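Local coordinates for protein carbohydrate kinase, FGGY (Rhodospirillum rubrum, PDB 3IFR) that probably transfers a phosphate group from ATP to D-xylulose, as a xylulose kinase of the FGGY carbohydrate kinase family, at residues Leu308-Leu311 / Ala312-Ala316; Gly320-Ala323 / His324-Asp328; Ala213-Thr216 / His217-Leu220. All coordinates share one frame; numbering follows the deposited sequence.

Contact 1. Residues Leu308-Leu311 / Ala312-Ala316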
ATOM      1  N   LEU A 308       8.876  -2.690 -16.612  1.00 31.40           N
ATOM      2  CA  LEU A 308       8.563  -3.570 -17.727  1.00 31.37           C
ATOM      3  C   LEU A 308       7.893  -2.788 -18.858  1.00 31.35           C
ATOM      4  O   LEU A 308       8.131  -3.060 -20.031  1.00 31.84           O
ATOM      5  CB  LEU A 308       7.661  -4.728 -17.281  1.00 28.10           C
ATOM      6  CG  LEU A 308       8.356  -5.959 -16.703  1.00 30.74           C
ATOM      7  CD1 LEU A 308       8.842  -5.691 -15.281  1.00 29.21           C
ATOM      8  CD2 LEU A 308       7.416  -7.142 -16.737  1.00 29.50           C
ATOM      9  N   ASN A 309       7.040  -1.839 -18.505  1.00 27.65           N
ATOM     10  CA  ASN A 309       6.372  -1.049 -19.509  1.00 32.52           C
ATOM     11  C   ASN A 309       7.415  -0.240 -20.304  1.00 33.68           C
ATOM     12  O   ASN A 309       7.402  -0.212 -21.531  1.00 29.30           O
ATOM     13  CB  ASN A 309       5.326  -0.139 -18.860  1.00 29.26           C
ATOM     14  CG  ASN A 309       4.121  -0.909 -18.346  1.00 36.81           C
ATOM     15  OD1 ASN A 309       3.629  -1.832 -19.005  1.00 39.84           O
ATOM     16  ND2 ASN A 309       3.645  -0.550 -17.155  1.00 41.74           N
ATOM     17  N   TRP A 310       8.313   0.420 -19.575  1.00 31.24           N
ATOM     18  CA  TRP A 310       9.467   1.065 -20.168  1.00 28.94           C
ATOM     19  C   TRP A 310      10.116   0.101 -21.161  1.00 29.97           C
ATOM     20  O   TRP A 310      10.169   0.360 -22.356  1.00 32.17           O
ATOM     21  CB  TRP A 310      10.450   1.462 -19.064  1.00 28.17           C
ATOM     22  CG  TRP A 310      11.708   2.070 -19.547  1.00 26.38           C
ATOM     23  CD1 TRP A 310      11.843   3.283 -20.110  1.00 28.04           C
ATOM     24  CD2 TRP A 310      13.019   1.505 -19.482  1.00 25.62           C
ATOM     25  NE1 TRP A 310      13.159   3.523 -20.415  1.00 30.86           N
ATOM     26  CE2 TRP A 310      13.905   2.442 -20.045  1.00 26.96           C
ATOM     27  CE3 TRP A 310      13.538   0.301 -18.991  1.00 28.45           C
ATOM     28  CZ2 TRP A 310      15.285   2.216 -20.151  1.00 26.39           C
ATOM     29  CZ3 TRP A 310      14.914   0.077 -19.097  1.00 29.11           C
ATOM     30  CH2 TRP A 310      15.771   1.036 -19.671  1.00 23.81           C
ATOM     31  N   LEU A 311      10.588  -1.034 -20.680  1.00 29.79           N
ATOM     32  CA  LEU A 311      11.409  -1.885 -21.527  1.00 28.34           C
ATOM     33  C   LEU A 311      10.621  -2.511 -22.668  1.00 30.03           C
ATOM     34  O   LEU A 311      11.180  -2.726 -23.746  1.00 31.41           O
ATOM     35  CB  LEU A 311      12.139  -2.952 -20.717  1.00 26.54           C
ATOM     36  CG  LEU A 311      13.091  -3.820 -21.560  1.00 28.57           C
ATOM     37  CD1 LEU A 311      14.291  -3.015 -22.106  1.00 24.52           C
ATOM     38  CD2 LEU A 311      13.517  -5.055 -20.792  1.00 23.91           C
ATOM     39  N   ALA A 312       9.344  -2.822 -22.436  1.00 27.84           N
ATOM     40  CA  ALA A 312       8.502  -3.372 -23.492  1.00 28.12           C
ATOM     41  C   ALA A 312       8.394  -2.388 -24.665  1.00 32.61           C
ATOM     42  O   ALA A 312       8.349  -2.795 -25.835  1.00 32.19           O
ATOM     43  CB  ALA A 312       7.119  -3.737 -22.966  1.00 28.80           C
ATOM     44  N   LYS A 313       8.376  -1.094 -24.356  1.00 31.07           N
ATOM     45  CA  LYS A 313       8.238  -0.077 -25.401  1.00 33.66           C
ATOM     46  C   LYS A 313       9.515  -0.001 -26.216  1.00 32.84           C
ATOM     47  O   LYS A 313       9.491   0.120 -27.439  1.00 34.28           O
ATOM     48  CB  LYS A 313       7.934   1.297 -24.799  1.00 31.31           C
ATOM     49  CG  LYS A 313       6.665   1.365 -23.980  1.00 34.60           C
ATOM     50  CD  LYS A 313       6.451   2.845 -23.553  1.00 46.39           C
ATOM     51  CE  LYS A 313       5.629   3.019 -22.254  1.00 44.74           C
ATOM     52  NZ  LYS A 313       5.796   4.403 -21.697  1.00 43.98           N
ATOM     53  N   LEU A 314      10.636  -0.039 -25.518  1.00 29.94           N
ATOM     54  CA  LEU A 314      11.921  -0.071 -26.174  1.00 30.53           C
ATOM     55  C   LEU A 314      12.079  -1.309 -27.057  1.00 33.01           C
ATOM     56  O   LEU A 314      12.573  -1.219 -28.167  1.00 30.42           O
ATOM     57  CB  LEU A 314      13.027  -0.054 -25.128  1.00 30.05           C
ATOM     58  CG  LEU A 314      13.230   1.286 -24.432  1.00 32.75           C
ATOM     59  CD1 LEU A 314      14.393   1.110 -23.508  1.00 32.50           C
ATOM     60  CD2 LEU A 314      13.483   2.425 -25.445  1.00 26.30           C
ATOM     61  N   LEU A 315      11.650  -2.461 -26.551  1.00 32.53           N
ATOM     62  CA  LEU A 315      11.959  -3.755 -27.185  1.00 33.15           C
ATOM     63  C   LEU A 315      10.899  -4.215 -28.199  1.00 32.82           C
ATOM     64  O   LEU A 315      11.195  -4.965 -29.106  1.00 32.87           O
ATOM     65  CB  LEU A 315      12.135  -4.826 -26.101  1.00 31.07           C
ATOM     66  CG  LEU A 315      13.566  -5.191 -25.679  1.00 30.92           C
ATOM     67  CD1 LEU A 315      14.507  -4.019 -25.694  1.00 32.21           C
ATOM     68  CD2 LEU A 315      13.565  -5.874 -24.342  1.00 29.22           C
ATOM     69  N   ALA A 316       9.660  -3.769 -28.005  1.00 35.12           N
ATOM     70  CA  ALA A 316       8.535  -4.128 -28.851  1.00 34.19           C
ATOM     71  C   ALA A 316       7.816  -2.833 -29.208  1.00 35.25           C
ATOM     72  O   ALA A 316       6.639  -2.639 -28.877  1.00 33.40           O
ATOM     73  CB  ALA A 316       7.606  -5.071 -28.122  1.00 31.00           C
TER

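Contact 2. Residues Gly320-Ala323 / His324-Asp328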
ATOM      1  N   GLY A 320       2.059  -2.866 -29.654  1.00 24.78           N
ATOM      2  CA  GLY A 320       0.782  -2.581 -29.035  1.00 33.16           C
ATOM      3  C   GLY A 320       0.652  -3.292 -27.700  1.00 34.44           C
ATOM      4  O   GLY A 320       1.649  -3.420 -26.983  1.00 32.14           O
ATOM      5  N   GLU A 321      -0.559  -3.751 -27.367  1.00 34.76           N
ATOM      6  CA  GLU A 321      -0.759  -4.536 -26.151  1.00 33.78           C
ATOM      7  C   GLU A 321       0.019  -5.845 -26.163  1.00 35.76           C
ATOM      8  O   GLU A 321       0.517  -6.304 -25.131  1.00 37.04           O
ATOM      9  CB  GLU A 321      -2.237  -4.802 -25.858  1.00 39.91           C
ATOM     10  CG  GLU A 321      -3.228  -4.348 -26.925  1.00 49.11           C
ATOM     11  CD  GLU A 321      -4.653  -4.100 -26.362  1.00 59.29           C
ATOM     12  OE1 GLU A 321      -5.307  -3.123 -26.804  1.00 59.35           O
ATOM     13  OE2 GLU A 321      -5.119  -4.869 -25.480  1.00 61.46           O
ATOM     14  N   ALA A 322       0.144  -6.460 -27.325  1.00 34.18           N
ATOM     15  CA  ALA A 322       0.748  -7.784 -27.354  1.00 32.07           C
ATOM     16  C   ALA A 322       2.216  -7.755 -26.888  1.00 33.60           C
ATOM     17  O   ALA A 322       2.832  -8.801 -26.735  1.00 34.84           O
ATOM     18  CB  ALA A 322       0.638  -8.354 -28.730  1.00 32.45           C
ATOM     19  N   ALA A 323       2.766  -6.561 -26.652  1.00 34.67           N
ATOM     20  CA  ALA A 323       4.193  -6.416 -26.370  1.00 31.66           C
ATOM     21  C   ALA A 323       4.673  -7.379 -25.317  1.00 32.44           C
ATOM     22  O   ALA A 323       5.566  -8.178 -25.577  1.00 29.72           O
ATOM     23  CB  ALA A 323       4.509  -5.033 -25.958  1.00 30.21           C
ATOM     24  N   HIS A 324       4.086  -7.289 -24.120  1.00 36.70           N
ATOM     25  CA  HIS A 324       4.416  -8.222 -23.041  1.00 35.33           C
ATOM     26  C   HIS A 324       4.185  -9.673 -23.445  1.00 33.36           C
ATOM     27  O   HIS A 324       5.028 -10.540 -23.221  1.00 33.50           O
ATOM     28  CB  HIS A 324       3.585  -7.942 -21.809  1.00 32.27           C
ATOM     29  CG  HIS A 324       3.957  -6.688 -21.106  1.00 34.63           C
ATOM     30  ND1 HIS A 324       4.020  -5.467 -21.750  1.00 35.60           N
ATOM     31  CD2 HIS A 324       4.241  -6.449 -19.804  1.00 31.88           C
ATOM     32  CE1 HIS A 324       4.357  -4.533 -20.878  1.00 33.31           C
ATOM     33  NE2 HIS A 324       4.495  -5.106 -19.691  1.00 36.17           N
ATOM     34  N   ALA A 325       3.027  -9.971 -24.002  1.00 31.96           N
ATOM     35  CA  ALA A 325       2.845 -11.351 -24.410  1.00 34.63           C
ATOM     36  C   ALA A 325       4.004 -11.771 -25.334  1.00 32.64           C
ATOM     37  O   ALA A 325       4.615 -12.841 -25.173  1.00 28.76           O
ATOM     38  CB  ALA A 325       1.505 -11.538 -25.093  1.00 34.14           C
ATOM     39  N   GLN A 326       4.321 -10.919 -26.302  1.00 31.62           N
ATOM     40  CA  GLN A 326       5.321 -11.296 -27.300  1.00 34.37           C
ATOM     41  C   GLN A 326       6.704 -11.490 -26.689  1.00 31.93           C
ATOM     42  O   GLN A 326       7.354 -12.506 -26.942  1.00 32.83           O
ATOM     43  CB  GLN A 326       5.355 -10.288 -28.452  1.00 36.83           C
ATOM     44  CG  GLN A 326       4.136 -10.382 -29.387  1.00 37.99           C
ATOM     45  CD  GLN A 326       4.341  -9.570 -30.659  1.00 47.53           C
ATOM     46  OE1 GLN A 326       5.484  -9.364 -31.086  1.00 46.47           O
ATOM     47  NE2 GLN A 326       3.238  -9.086 -31.265  1.00 41.39           N
ATOM     48  N   LEU A 327       7.130 -10.528 -25.863  1.00 32.15           N
ATOM     49  CA  LEU A 327       8.382 -10.642 -25.090  1.00 31.25           C
ATOM     50  C   LEU A 327       8.420 -11.770 -24.069  1.00 28.90           C
ATOM     51  O   LEU A 327       9.490 -12.348 -23.834  1.00 27.98           O
ATOM     52  CB  LEU A 327       8.733  -9.334 -24.410  1.00 30.34           C
ATOM     53  CG  LEU A 327       8.956  -8.260 -25.462  1.00 30.60           C
ATOM     54  CD1 LEU A 327       8.790  -6.870 -24.851  1.00 27.42           C
ATOM     55  CD2 LEU A 327      10.338  -8.493 -26.131  1.00 27.98           C
ATOM     56  N   ASP A 328       7.266 -12.093 -23.483  1.00 28.26           N
ATOM     57  CA  ASP A 328       7.188 -13.182 -22.510  1.00 26.33           C
ATOM     58  C   ASP A 328       7.549 -14.449 -23.225  1.00 29.04           C
ATOM     59  O   ASP A 328       8.358 -15.254 -22.736  1.00 29.62           O
ATOM     60  CB  ASP A 328       5.789 -13.295 -21.900  1.00 30.49           C
ATOM     61  CG  ASP A 328       5.631 -12.459 -20.618  1.00 34.44           C
ATOM     62  OD1 ASP A 328       6.572 -11.697 -20.304  1.00 32.56           O
ATOM     63  OD2 ASP A 328       4.572 -12.562 -19.935  1.00 34.90           O
TER
HETATM   64  O   HOH W   1       0.336  -8.461 -23.440  1.00 37.88           O

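Contact 3. Residues Ala213-Thr216 / His217-Leu220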
ATOM      1  N   ALA A 213      -5.848   7.929  18.548  1.00 23.18           N
ATOM      2  CA  ALA A 213      -5.790   6.811  17.607  1.00 25.17           C
ATOM      3  C   ALA A 213      -6.856   5.749  17.914  1.00 23.25           C
ATOM      4  O   ALA A 213      -7.274   5.564  19.070  1.00 23.96           O
ATOM      5  CB  ALA A 213      -4.405   6.182  17.587  1.00 24.71           C
ATOM      6  N   HIS A 214      -7.295   5.057  16.875  1.00 19.12           N
ATOM      7  CA  HIS A 214      -8.349   4.056  17.029  1.00 20.34           C
ATOM      8  C   HIS A 214      -7.995   2.850  16.171  1.00 20.75           C
ATOM      9  O   HIS A 214      -7.580   3.021  15.012  1.00 19.66           O
ATOM     10  CB  HIS A 214      -9.689   4.639  16.575  1.00 18.88           C
ATOM     11  CG  HIS A 214     -10.802   3.637  16.483  1.00 18.53           C
ATOM     12  ND1 HIS A 214     -11.695   3.421  17.506  1.00 20.60           N
ATOM     13  CD2 HIS A 214     -11.191   2.827  15.467  1.00 18.65           C
ATOM     14  CE1 HIS A 214     -12.576   2.504  17.138  1.00 20.99           C
ATOM     15  NE2 HIS A 214     -12.302   2.152  15.895  1.00 20.83           N
ATOM     16  N   PRO A 215      -8.155   1.627  16.725  1.00 21.38           N
ATOM     17  CA  PRO A 215      -7.739   0.457  15.940  1.00 21.94           C
ATOM     18  C   PRO A 215      -8.838   0.043  14.988  1.00 18.85           C
ATOM     19  O   PRO A 215     -10.005  -0.027  15.367  1.00 21.19           O
ATOM     20  CB  PRO A 215      -7.525  -0.622  17.002  1.00 20.60           C
ATOM     21  CG  PRO A 215      -8.353  -0.157  18.208  1.00 23.74           C
ATOM     22  CD  PRO A 215      -8.879   1.233  17.943  1.00 20.21           C
ATOM     23  N   THR A 216      -8.460  -0.271  13.763  1.00 19.16           N
ATOM     24  CA  THR A 216      -9.412  -0.599  12.718  1.00 17.61           C
ATOM     25  C   THR A 216     -10.552  -1.544  13.108  1.00 20.75           C
ATOM     26  O   THR A 216     -11.721  -1.277  12.804  1.00 20.24           O
ATOM     27  CB  THR A 216      -8.671  -1.208  11.533  1.00 19.31           C
ATOM     28  OG1 THR A 216      -7.688  -0.283  11.066  1.00 19.09           O
ATOM     29  CG2 THR A 216      -9.633  -1.531  10.414  1.00 17.23           C
ATOM     30  N   HIS A 217     -10.227  -2.658  13.760  1.00 20.20           N
ATOM     31  CA  HIS A 217     -11.226  -3.709  13.995  1.00 19.94           C
ATOM     32  C   HIS A 217     -12.357  -3.336  14.976  1.00 22.39           C
ATOM     33  O   HIS A 217     -13.431  -3.960  14.953  1.00 21.32           O
ATOM     34  CB  HIS A 217     -10.542  -4.985  14.468  1.00 19.97           C
ATOM     35  CG  HIS A 217      -9.948  -4.874  15.833  1.00 20.89           C
ATOM     36  ND1 HIS A 217      -8.721  -4.281  16.069  1.00 22.61           N
ATOM     37  CD2 HIS A 217     -10.419  -5.256  17.047  1.00 21.63           C
ATOM     38  CE1 HIS A 217      -8.454  -4.321  17.368  1.00 22.75           C
ATOM     39  NE2 HIS A 217      -9.481  -4.893  17.981  1.00 21.77           N
ATOM     40  N   ARG A 218     -12.126  -2.336  15.831  1.00 18.69           N
ATOM     41  CA  ARG A 218     -13.142  -1.934  16.792  1.00 21.42           C
ATOM     42  C   ARG A 218     -14.149  -0.982  16.159  1.00 22.77           C
ATOM     43  O   ARG A 218     -13.786  -0.200  15.276  1.00 24.07           O
ATOM     44  CB  ARG A 218     -12.512  -1.208  17.970  1.00 23.96           C
ATOM     45  CG  ARG A 218     -11.796  -2.060  18.970  1.00 27.63           C
ATOM     46  CD  ARG A 218     -11.490  -1.198  20.188  1.00 32.57           C
ATOM     47  NE  ARG A 218     -10.321  -1.686  20.901  1.00 38.94           N
ATOM     48  CZ  ARG A 218      -9.518  -0.921  21.637  1.00 46.34           C
ATOM     49  NH1 ARG A 218      -9.760   0.395  21.769  1.00 37.00           N
ATOM     50  NH2 ARG A 218      -8.471  -1.486  22.238  1.00 47.81           N
ATOM     51  N   VAL A 219     -15.393  -1.018  16.629  1.00 22.01           N
ATOM     52  CA  VAL A 219     -16.428  -0.112  16.162  1.00 22.06           C
ATOM     53  C   VAL A 219     -16.020   1.300  16.527  1.00 23.29           C
ATOM     54  O   VAL A 219     -15.635   1.555  17.667  1.00 25.05           O
ATOM     55  CB  VAL A 219     -17.821  -0.413  16.813  1.00 25.31           C
ATOM     56  CG1 VAL A 219     -18.931   0.159  15.979  1.00 21.20           C
ATOM     57  CG2 VAL A 219     -18.043  -1.874  16.952  1.00 22.97           C
ATOM     58  N   LEU A 220     -16.121   2.213  15.561  1.00 22.01           N
ATOM     59  CA  LEU A 220     -15.740   3.608  15.736  1.00 20.13           C
ATOM     60  C   LEU A 220     -16.931   4.501  16.149  1.00 23.57           C
ATOM     61  O   LEU A 220     -16.797   5.404  16.989  1.00 21.18           O
ATOM     62  CB  LEU A 220     -15.050   4.126  14.454  1.00 19.34           C
ATOM     63  CG  LEU A 220     -15.094   5.629  14.139  1.00 23.29           C
ATOM     64  CD1 LEU A 220     -14.512   6.398  15.311  1.00 28.93           C
ATOM     65  CD2 LEU A 220     -14.339   6.000  12.874  1.00 22.02           C
TER

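Contact 1. Residues Leu308-Leu311 / Ala312-Ala316
L311 and L315 meet one helical turn apart, and their branched ends form the tight part of this contact. The first torsion of L311 swings CG away from its own backbone N (chi1 -176°), and its end reaches forward along the helix to L315. There L311 CG lies 3.5 Å from L315 CD2, closer than carbons usually settle, while L311 CD1 packs 3.7 Å from L315 CD1. Leucine suits this place because it is wide enough to touch its neighbour with several carbons and carries nothing polar into the buried side, where W376 of helix 372-397 also lies against L308 and L311. Replacing L311 by an alanine would probably open a gap beside W376 and leave the methyls of L315 without the leucine they pack on.

The other side is looser and faces solvent. L314 sets a single methyl, CD1, over one face of the W310 indole, 3.9 Å from the centroid of the six-membered ring and 24° off its normal. This CH-pi contact suits a flat, wide ring that also meets the ring of F347. K313 runs extended back past N309 O, its CG 3.0 Å from that oxygen, before its amine ends at the exposed side.

Both sides hang on the same backbone ladder. A312 N bonds to L308 O at 2.7 Å, L315 N to L311 O at 2.9 Å, and K313 N reaches N309 O and, more weakly, W310 O. The nearly straight bond from L314 N to W310 O (166°) lies in the carbonyl plane. Peptide hydrogen bonding thus meets the needs of the backbone polar groups in this turn, leaving the side chains to sort by chemistry: leucine against leucine inward, a methyl over an indole and a lysine outward.

Contact 2. Residues Gly320-Ala323 / His324-Asp328
Q326 turns CG away from its carbonyl carbon (chi1 -73°) and then runs extended (chi2 -169°), a course that carries its amide back along the helix surface to A322. NE2 ends 3.7 Å from A322 CB, so the methyl touches the amide by packing alone, while Q326 CG rests 3.4 Å from A322 O. L327 makes the same first turn, which sets its CG close by A323 O. Alanine fits at A322, its short methyl leaving room for the glutamine one turn on, and the small methyl of A323 suits a buried spot against A316.

The backbone supplies the firm links. Q326 N bonds to A322 O at 2.6 Å, nearly along the C=O axis, and L327 N to A323 O at 2.8 Å with a straight N-H...O line (180°). Just before them in the chain a water does the joining: it donates to E321 O at 2.7 Å and accepts from A325 N at 3.1 Å, linking a carbonyl and an amide four residues apart.

Q326 and A325 face outward, whereas A323 and L327 lie buried, L327 against R372 and W376 of helix 372-397. H324 meets W376 edge-to-face, and D328 OD1 takes a hydrogen bond from W376 NE1. Helix 322-332 is thereby fastened to helix 372-397, with its H324 and L327 also lying against helix 305-315.

Contact 3. Residues Ala213-Thr216 / His217-Leu220
H214 NE2 donates to R218 O over 2.8 Å, the shortest polar bond of this bend, with an N-H...O angle of 148°. The acceptor lies at the ring edge, close to the imidazole plane, although NE2 approaches from well above the carbonyl plane of R218 and so off the oxygen's lone pairs. The first torsion places the ring opposite the backbone N (chi1 171°), across the mouth of the bend. Its CE1 then comes within 3.2 Å of V219 O, while L220 CB sits off-centre over one face, 4.1 Å from the ring centroid, in a CH-pi contact. P215 CD covers the opposite face. Histidine suits the place, being flat enough to slip between two aliphatic groups and still able to donate a hydrogen bond at its edge.

The chain turns here through a type I beta turn from P215 to R218, closed by R218 N to P215 O at 3.2 Å. It leads from strand 213-214, paired in parallel with strand 177-178, into strand 219-222, the edge strand of the six-stranded mixed sheet in the N-terminal half of this actin-like kinase fold. Proline, which lacks an N-H, loses nothing as the opening residue, since the turn bond uses its carbonyl and asks for no N-H.

P215 also meets the arginine with one corner of its ring: CG lies 3.6 Å above the plane of the R218 guanidinium, offset toward the rim, and the extended chain runs past that corner. From another direction H217 CE1 touches P215 CB at 3.8 Å; with chi1 at 68°, the imidazole is held between the backbone N and carbonyl carbon. T216, buried at the second position of the turn, sends OG1 to the carbonyl oxygen of G242, bonding the turn to strand 238-244, whose backbone also pairs with R218 and L220.

How the contacts relate
All three contacts are partly buried. Contacts 1 and 2 follow each other on helices 305-315 and 322-332 and touch directly: A312 CB lies 3.6 Å from H324 CE1, and A316 CB 3.8 Å from A323 CB. Contact 1 meets helix 372-397 through leucine and alanine side chains and leaves W310, L314 and K313 exposed, whereas contact 2 adds the polar H324 and D328 to L327. Contact 3 belongs to the N-terminal domain, about 44 Å between centres from contact 1. The helical contacts rely on regular backbone bonds, with a water joining E321 and A325 in contact 2; residues 213-220, bending between two sheets, add a side-chain-to-backbone bond.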